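Long-range contacts in alpha-1,4-endofucoidanase (Mariniflexile fucanivorans, PDB 6DLH), which hydrolyses internal alpha-1,4 linkages of fucoidan with a retaining mechanism, as a member of glycoside hydrolase family 107: residues A[128-133]-A[214-219]; A[208-213]-A[258-263]. All blocks are in the same frame, centred on the assembly; numbering follows the deposited sequence.

In the fold
Both contacts lie in the catalytic part of the enzyme, where helices pack against a parallel beta sheet. Helix 198-216 takes part in each. In interaction 1 its last turn and the residues just after it meet the start of helix 129-139; in interaction 2 residues 209-213 of the same helix pack against the last residues of helix 249-259 and the chain just beyond. The centres lie about 11 Å apart, and the two touch where Gly217 and Asp218 meet Asn262. Each joins a buried part to a more exposed margin. Interaction 1 adds a polar cluster of tyrosine, aspartate and arginine to its leucines, whereas interaction 2 depends on small residues and close backbone approach.

Interaction 1 of 2, residues A[128-133]-A[214-219]; sequences DPLLSW and QRYGDL
Tyr216 and Asp128 meet tip to tip: the phenol OH donates a 2.7 Å hydrogen bond to Asp128 OD2. The oxygen accepts on its syn side, with carboxylate and ring planes turned 50° apart. Asp128 is the N-cap of helix 129-139. Its chi1 of -174° sets CG anti to the backbone N, beside the carbonyl carbon. The other oxygen, OD1, takes a weak capping bond from Leu131 N, so one short acid serves both the helix start and the neighbouring helix.

The packed part lies along the buried Tyr216 ring. Leu130 CD2 comes to 3.9 Å from ring atom CE2, while Leu131 CB reaches 4.0 Å from CE1. Farther from the hydroxyl, Leu131 CD1 lies near Tyr216 CD1 and touches Leu219 CD1 at 3.9 Å. Leucine offers apolar carbon at CB and at its methyls, so Leu131 can meet the ring with one and Leu219 with the other. The exposed Arg215 forms the solvent side: its NH2 gives the tyrosine OH a 2.9 Å bond, bent to 137° at the hydrogen, and its NH1 is held by Pro98 O. Only its long salt bridge to Asp128 OD2 is loose.

A phenylalanine in place of Tyr216 would probably leave Asp128 OD2 without its short bond and deprive Arg215 NH2 of an acceptor.

Thus the phenol OH donates to the acid while accepting from the guanidinium, a chain of two hydrogen bonds that would probably polarise the hydroxyl and ease the charge on Asp128.

Interaction 2 of 2, residues A[208-213]-A[258-263]; sequences ILKEYA and CHAGNP
Ala213 and Gly261 bring the two backbones together, their CA atoms 4.5 Å apart. Gly261 CA lies 3.3 Å from Ala213 O in a CA-H...O contact, with an angle of 147° at the hydrogen. Glycine suits this place for a steric reason: a CB built on residue 261 would fall 2.0 Å from Ala213 O. The methyl of Ala213 packs in ordinary van der Waals contact, CB lying 3.8 Å from Cys258 CA, and a small side chain suits so close an approach.

Lys210 lies at the more open margin. From CB, CG stands anti to the backbone N (chi1 -176°) and arrives 4.0 Å from Ala260 CB. The next carbon, CD, comes closer to the same methyl, at 3.8 Å. The chain then bends about chi3 (98°), which places CE, and at the tip NZ has a long, weak ion pair with Glu206 OE2. A lysine serves here because its methylene stem can cover an alanine while its ammonium group can approach Glu206; the side chain also touches Ala257.

On the buried side, Leu209 CD2 approaches Cys258 SG at 4.2 Å, an apolar pairing. Leu209 also reaches Phe254 and Ala257 of helix 249-259. The contact therefore joins helix 198-216, just before strand 222-226, to helix 249-259, which leads toward strand 266-269 at the sheet's edge, with Trp223 and Phe225 of strand 222-226 touching both Leu209 and Cys258.

Interaction 1 of 2, residues A[128-133]-A[214-219]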
ATOM      1  N   ASP A 128      -3.948  -5.890   8.082  1.00 42.61           N
ATOM      2  CA  ASP A 128      -3.089  -6.352   7.001  1.00 41.22           C
ATOM      3  C   ASP A 128      -3.497  -5.660   5.696  1.00 38.11           C
ATOM      4  O   ASP A 128      -4.298  -6.199   4.932  1.00 37.90           O
ATOM      5  CB  ASP A 128      -3.126  -7.878   6.852  1.00 38.01           C
ATOM      6  CG  ASP A 128      -2.123  -8.389   5.829  1.00 39.42           C
ATOM      7  OD1 ASP A 128      -1.432  -7.548   5.209  1.00 40.22           O
ATOM      8  OD2 ASP A 128      -2.028  -9.619   5.660  1.00 37.34           O
ATOM      9  N   PRO A 129      -2.963  -4.454   5.388  1.00 36.56           N
ATOM     10  CA  PRO A 129      -3.315  -3.740   4.155  1.00 35.44           C
ATOM     11  C   PRO A 129      -3.017  -4.509   2.866  1.00 36.68           C
ATOM     12  O   PRO A 129      -3.813  -4.488   1.931  1.00 37.82           O
ATOM     13  CB  PRO A 129      -2.478  -2.457   4.214  1.00 35.19           C
ATOM     14  CG  PRO A 129      -2.130  -2.299   5.679  1.00 36.62           C
ATOM     15  CD  PRO A 129      -2.006  -3.707   6.217  1.00 35.15           C
ATOM     16  N   LEU A 130      -1.888  -5.221   2.834  1.00 36.28           N
ATOM     17  CA  LEU A 130      -1.481  -5.946   1.641  1.00 37.21           C
ATOM     18  C   LEU A 130      -2.516  -7.007   1.271  1.00 39.12           C
ATOM     19  O   LEU A 130      -2.878  -7.121   0.100  1.00 43.68           O
ATOM     20  CB  LEU A 130      -0.092  -6.555   1.857  1.00 38.26           C
ATOM     21  CG  LEU A 130       0.532  -7.231   0.637  1.00 38.88           C
ATOM     22  CD1 LEU A 130       0.604  -6.277  -0.549  1.00 37.48           C
ATOM     23  CD2 LEU A 130       1.914  -7.775   0.967  1.00 38.77           C
ATOM     24  N   LEU A 131      -2.988  -7.779   2.260  1.00 37.52           N
ATOM     25  CA  LEU A 131      -3.972  -8.819   1.995  1.00 36.18           C
ATOM     26  C   LEU A 131      -5.236  -8.196   1.411  1.00 35.20           C
ATOM     27  O   LEU A 131      -5.886  -8.787   0.544  1.00 37.01           O
ATOM     28  CB  LEU A 131      -4.298  -9.586   3.283  1.00 38.63           C
ATOM     29  CG  LEU A 131      -5.343 -10.696   3.146  1.00 39.72           C
ATOM     30  CD1 LEU A 131      -4.923 -11.737   2.117  1.00 39.38           C
ATOM     31  CD2 LEU A 131      -5.630 -11.360   4.489  1.00 40.13           C
ATOM     32  N   SER A 132      -5.577  -7.005   1.912  1.00 31.85           N
ATOM     33  CA  SER A 132      -6.707  -6.257   1.391  1.00 32.67           C
ATOM     34  C   SER A 132      -6.521  -6.012  -0.113  1.00 31.73           C
ATOM     35  O   SER A 132      -7.361  -6.419  -0.927  1.00 29.27           O
ATOM     36  CB  SER A 132      -6.887  -4.979   2.169  1.00 31.51           C
ATOM     37  OG  SER A 132      -8.040  -4.285   1.729  1.00 35.72           O
ATOM     38  N   TRP A 133      -5.389  -5.383  -0.465  1.00 30.26           N
ATOM     39  CA  TRP A 133      -5.081  -5.010  -1.837  1.00 28.77           C
ATOM     40  C   TRP A 133      -5.041  -6.254  -2.722  1.00 30.91           C
ATOM     41  O   TRP A 133      -5.607  -6.262  -3.820  1.00 31.67           O
ATOM     42  CB  TRP A 133      -3.763  -4.231  -1.914  1.00 28.43           C
ATOM     43  CG  TRP A 133      -3.573  -3.151  -0.890  1.00 26.09           C
ATOM     44  CD1 TRP A 133      -4.536  -2.442  -0.233  1.00 26.87           C
ATOM     45  CD2 TRP A 133      -2.314  -2.618  -0.440  1.00 25.75           C
ATOM     46  NE1 TRP A 133      -3.964  -1.528   0.613  1.00 25.84           N
ATOM     47  CE2 TRP A 133      -2.601  -1.615   0.509  1.00 25.13           C
ATOM     48  CE3 TRP A 133      -0.974  -2.898  -0.738  1.00 25.58           C
ATOM     49  CZ2 TRP A 133      -1.597  -0.891   1.151  1.00 24.26           C
ATOM     50  CZ3 TRP A 133       0.018  -2.189  -0.097  1.00 24.52           C
ATOM     51  CH2 TRP A 133      -0.292  -1.201   0.839  1.00 24.06           C
ATOM     52  N   GLN A 214       4.291 -17.686   1.999  1.00 48.29           N
ATOM     53  CA  GLN A 214       3.497 -18.837   2.411  1.00 48.37           C
ATOM     54  C   GLN A 214       2.081 -18.402   2.789  1.00 43.99           C
ATOM     55  O   GLN A 214       1.110 -19.073   2.450  1.00 42.89           O
ATOM     56  CB  GLN A 214       4.199 -19.600   3.536  1.00 52.93           C
ATOM     57  CG  GLN A 214       5.319 -20.504   3.035  1.00 55.62           C
ATOM     58  CD  GLN A 214       5.979 -21.320   4.121  1.00 56.81           C
ATOM     59  OE1 GLN A 214       6.401 -20.802   5.156  1.00 55.58           O
ATOM     60  NE2 GLN A 214       6.099 -22.614   3.873  1.00 56.13           N
ATOM     61  N   ARG A 215       1.986 -17.263   3.479  1.00 40.52           N
ATOM     62  CA  ARG A 215       0.723 -16.655   3.856  1.00 42.12           C
ATOM     63  C   ARG A 215      -0.137 -16.408   2.614  1.00 44.77           C
ATOM     64  O   ARG A 215      -1.270 -16.886   2.536  1.00 44.58           O
ATOM     65  CB  ARG A 215       1.002 -15.354   4.618  1.00 42.01           C
ATOM     66  CG  ARG A 215      -0.115 -14.921   5.554  1.00 43.07           C
ATOM     67  CD  ARG A 215       0.102 -13.523   6.105  1.00 44.13           C
ATOM     68  NE  ARG A 215       1.156 -13.393   7.107  1.00 44.69           N
ATOM     69  CZ  ARG A 215       1.654 -12.231   7.533  1.00 47.45           C
ATOM     70  NH1 ARG A 215       2.525 -12.203   8.528  1.00 48.02           N
ATOM     71  NH2 ARG A 215       1.291 -11.097   6.961  1.00 48.12           N
ATOM     72  N   TYR A 216       0.423 -15.684   1.631  1.00 44.75           N
ATOM     73  CA  TYR A 216      -0.383 -15.097   0.569  1.00 41.25           C
ATOM     74  C   TYR A 216      -0.656 -16.097  -0.549  1.00 41.57           C
ATOM     75  O   TYR A 216      -1.673 -15.978  -1.227  1.00 45.31           O
ATOM     76  CB  TYR A 216       0.175 -13.739   0.140  1.00 39.12           C
ATOM     77  CG  TYR A 216       0.225 -12.751   1.276  1.00 35.46           C
ATOM     78  CD1 TYR A 216      -0.906 -12.483   2.033  1.00 35.56           C
ATOM     79  CD2 TYR A 216       1.402 -12.102   1.614  1.00 35.18           C
ATOM     80  CE1 TYR A 216      -0.871 -11.586   3.089  1.00 35.07           C
ATOM     81  CE2 TYR A 216       1.455 -11.203   2.668  1.00 34.89           C
ATOM     82  CZ  TYR A 216       0.314 -10.947   3.412  1.00 35.61           C
ATOM     83  OH  TYR A 216       0.357 -10.073   4.461  1.00 38.31           O
ATOM     84  N   GLY A 217       0.223 -17.094  -0.709  1.00 39.95           N
ATOM     85  CA  GLY A 217      -0.009 -18.136  -1.693  1.00 37.35           C
ATOM     86  C   GLY A 217      -0.112 -17.563  -3.104  1.00 40.67           C
ATOM     87  O   GLY A 217       0.695 -16.720  -3.499  1.00 42.47           O
ATOM     88  N   ASP A 218      -1.126 -18.010  -3.850  1.00 40.77           N
ATOM     89  CA  ASP A 218      -1.258 -17.673  -5.257  1.00 41.37           C
ATOM     90  C   ASP A 218      -1.910 -16.298  -5.441  1.00 40.23           C
ATOM     91  O   ASP A 218      -2.311 -15.946  -6.551  1.00 38.29           O
ATOM     92  CB  ASP A 218      -1.983 -18.785  -6.022  1.00 41.55           C
ATOM     93  CG  ASP A 218      -3.470 -18.862  -5.717  1.00 46.04           C
ATOM     94  OD1 ASP A 218      -3.967 -17.991  -4.960  1.00 42.97           O
ATOM     95  OD2 ASP A 218      -4.123 -19.797  -6.237  1.00 46.22           O
ATOM     96  N   LEU A 219      -2.017 -15.524  -4.354  1.00 37.52           N
ATOM     97  CA  LEU A 219      -2.504 -14.157  -4.441  1.00 37.09           C
ATOM     98  C   LEU A 219      -1.396 -13.255  -4.996  1.00 38.89           C
ATOM     99  O   LEU A 219      -1.649 -12.101  -5.348  1.00 36.00           O
ATOM    100  CB  LEU A 219      -2.973 -13.697  -3.056  1.00 35.57           C
ATOM    101  CG  LEU A 219      -4.283 -14.309  -2.539  1.00 37.53           C
ATOM    102  CD1 LEU A 219      -4.577 -13.829  -1.126  1.00 36.01           C
ATOM    103  CD2 LEU A 219      -5.460 -13.985  -3.447  1.00 36.14           C
TER

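Interaction 2 of 2, residues A[208-213]-A[258-263]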
ATOM      1  N   ILE A 208      11.657 -13.802   7.297  1.00 58.99           N
ATOM      2  CA  ILE A 208      10.739 -12.736   6.930  1.00 57.27           C
ATOM      3  C   ILE A 208      10.065 -13.063   5.599  1.00 55.12           C
ATOM      4  O   ILE A 208       8.844 -13.194   5.551  1.00 58.69           O
ATOM      5  CB  ILE A 208      11.427 -11.355   6.934  1.00 59.55           C
ATOM      6  CG1 ILE A 208      12.218 -11.102   8.224  1.00 58.78           C
ATOM      7  CG2 ILE A 208      10.415 -10.249   6.664  1.00 57.87           C
ATOM      8  CD1 ILE A 208      11.370 -10.981   9.476  1.00 57.50           C
ATOM      9  N   LEU A 209      10.863 -13.221   4.535  1.00 52.94           N
ATOM     10  CA  LEU A 209      10.341 -13.302   3.179  1.00 49.54           C
ATOM     11  C   LEU A 209       9.490 -14.555   2.981  1.00 50.21           C
ATOM     12  O   LEU A 209       8.453 -14.489   2.322  1.00 53.65           O
ATOM     13  CB  LEU A 209      11.493 -13.235   2.169  1.00 50.74           C
ATOM     14  CG  LEU A 209      11.101 -13.316   0.691  1.00 51.06           C
ATOM     15  CD1 LEU A 209      10.198 -12.156   0.291  1.00 49.72           C
ATOM     16  CD2 LEU A 209      12.338 -13.342  -0.194  1.00 49.81           C
ATOM     17  N   LYS A 210       9.920 -15.688   3.552  1.00 50.21           N
ATOM     18  CA  LYS A 210       9.254 -16.955   3.282  1.00 49.36           C
ATOM     19  C   LYS A 210       7.884 -17.000   3.960  1.00 45.67           C
ATOM     20  O   LYS A 210       6.973 -17.655   3.459  1.00 45.10           O
ATOM     21  CB  LYS A 210      10.113 -18.161   3.683  1.00 53.16           C
ATOM     22  CG  LYS A 210       9.511 -19.520   3.332  1.00 55.13           C
ATOM     23  CD  LYS A 210      10.494 -20.673   3.306  1.00 58.18           C
ATOM     24  CE  LYS A 210      10.498 -21.498   4.575  1.00 60.56           C
ATOM     25  NZ  LYS A 210      10.995 -22.872   4.321  1.00 62.87           N
ATOM     26  N   GLU A 211       7.752 -16.302   5.095  1.00 44.07           N
ATOM     27  CA  GLU A 211       6.525 -16.318   5.880  1.00 46.82           C
ATOM     28  C   GLU A 211       5.425 -15.616   5.085  1.00 47.02           C
ATOM     29  O   GLU A 211       4.305 -16.118   4.967  1.00 49.36           O
ATOM     30  CB  GLU A 211       6.748 -15.645   7.238  1.00 44.83           C
ATOM     31  N   TYR A 212       5.782 -14.455   4.525  1.00 43.40           N
ATOM     32  CA  TYR A 212       4.908 -13.702   3.644  1.00 38.97           C
ATOM     33  C   TYR A 212       4.452 -14.567   2.469  1.00 39.33           C
ATOM     34  O   TYR A 212       3.256 -14.700   2.224  1.00 40.18           O
ATOM     35  CB  TYR A 212       5.635 -12.447   3.171  1.00 34.57           C
ATOM     36  CG  TYR A 212       5.732 -11.349   4.195  1.00 33.07           C
ATOM     37  CD1 TYR A 212       4.611 -10.901   4.876  1.00 32.53           C
ATOM     38  CD2 TYR A 212       6.938 -10.720   4.444  1.00 31.69           C
ATOM     39  CE1 TYR A 212       4.696  -9.870   5.795  1.00 32.18           C
ATOM     40  CE2 TYR A 212       7.037  -9.683   5.356  1.00 31.00           C
ATOM     41  CZ  TYR A 212       5.913  -9.259   6.034  1.00 31.69           C
ATOM     42  OH  TYR A 212       6.011  -8.237   6.931  1.00 34.33           O
ATOM     43  N   ALA A 213       5.404 -15.182   1.763  1.00 39.59           N
ATOM     44  CA  ALA A 213       5.068 -15.900   0.544  1.00 43.56           C
ATOM     45  C   ALA A 213       4.085 -17.026   0.849  1.00 46.28           C
ATOM     46  O   ALA A 213       3.158 -17.269   0.072  1.00 47.83           O
ATOM     47  CB  ALA A 213       6.316 -16.406  -0.128  1.00 42.61           C
ATOM     48  N   CYS A 258      10.147 -17.487  -2.069  1.00 41.38           N
ATOM     49  CA  CYS A 258       8.952 -17.091  -2.796  1.00 41.87           C
ATOM     50  C   CYS A 258       8.245 -18.336  -3.328  1.00 43.78           C
ATOM     51  O   CYS A 258       7.013 -18.407  -3.334  1.00 45.79           O
ATOM     52  CB  CYS A 258       9.285 -16.154  -3.959  1.00 39.50           C
ATOM     53  SG  CYS A 258       9.977 -14.551  -3.462  1.00 39.64           S
ATOM     54  N   HIS A 259       9.036 -19.314  -3.784  1.00 44.10           N
ATOM     55  CA  HIS A 259       8.476 -20.487  -4.437  1.00 45.53           C
ATOM     56  C   HIS A 259       7.898 -21.461  -3.411  1.00 46.23           C
ATOM     57  O   HIS A 259       7.099 -22.323  -3.768  1.00 44.60           O
ATOM     58  CB  HIS A 259       9.491 -21.132  -5.385  1.00 46.88           C
ATOM     59  CG  HIS A 259       9.714 -20.362  -6.643  1.00 49.78           C
ATOM     60  ND1 HIS A 259      10.971 -19.935  -7.033  1.00 48.53           N
ATOM     61  CD2 HIS A 259       8.854 -19.942  -7.598  1.00 49.61           C
ATOM     62  CE1 HIS A 259      10.877 -19.295  -8.180  1.00 48.63           C
ATOM     63  NE2 HIS A 259       9.587 -19.285  -8.547  1.00 47.81           N
ATOM     64  N   ALA A 260       8.291 -21.301  -2.140  1.00 46.27           N
ATOM     65  CA  ALA A 260       7.732 -22.085  -1.050  1.00 48.69           C
ATOM     66  C   ALA A 260       6.240 -21.789  -0.910  1.00 50.86           C
ATOM     67  O   ALA A 260       5.458 -22.693  -0.622  1.00 53.24           O
ATOM     68  CB  ALA A 260       8.487 -21.809   0.230  1.00 48.09           C
ATOM     69  N   GLY A 261       5.858 -20.523  -1.144  1.00 49.26           N
ATOM     70  CA  GLY A 261       4.471 -20.081  -1.047  1.00 46.21           C
ATOM     71  C   GLY A 261       3.695 -20.272  -2.350  1.00 46.02           C
ATOM     72  O   GLY A 261       2.569 -20.772  -2.342  1.00 44.14           O
ATOM     73  N   ASN A 262       4.305 -19.849  -3.464  1.00 47.30           N
ATOM     74  CA  ASN A 262       3.720 -20.030  -4.785  1.00 47.82           C
ATOM     75  C   ASN A 262       4.803 -20.543  -5.727  1.00 49.23           C
ATOM     76  O   ASN A 262       5.716 -19.801  -6.076  1.00 51.79           O
ATOM     77  CB  ASN A 262       3.087 -18.744  -5.326  1.00 44.50           C
ATOM     78  CG  ASN A 262       2.395 -18.932  -6.661  1.00 45.56           C
ATOM     79  OD1 ASN A 262       2.228 -20.053  -7.146  1.00 43.59           O
ATOM     80  ND2 ASN A 262       1.964 -17.834  -7.260  1.00 46.55           N
ATOM     81  N   PRO A 263       4.735 -21.823  -6.165  1.00 49.63           N
ATOM     82  CA  PRO A 263       5.787 -22.399  -7.002  1.00 49.55           C
ATOM     83  C   PRO A 263       5.750 -21.832  -8.421  1.00 49.11           C
ATOM     84  O   PRO A 263       6.654 -22.086  -9.211  1.00 48.68           O
ATOM     85  CB  PRO A 263       5.464 -23.905  -6.998  1.00 47.39           C
ATOM     86  CG  PRO A 263       3.969 -23.968  -6.765  1.00 46.21           C
ATOM     87  CD  PRO A 263       3.650 -22.779  -5.881  1.00 44.90           C
TER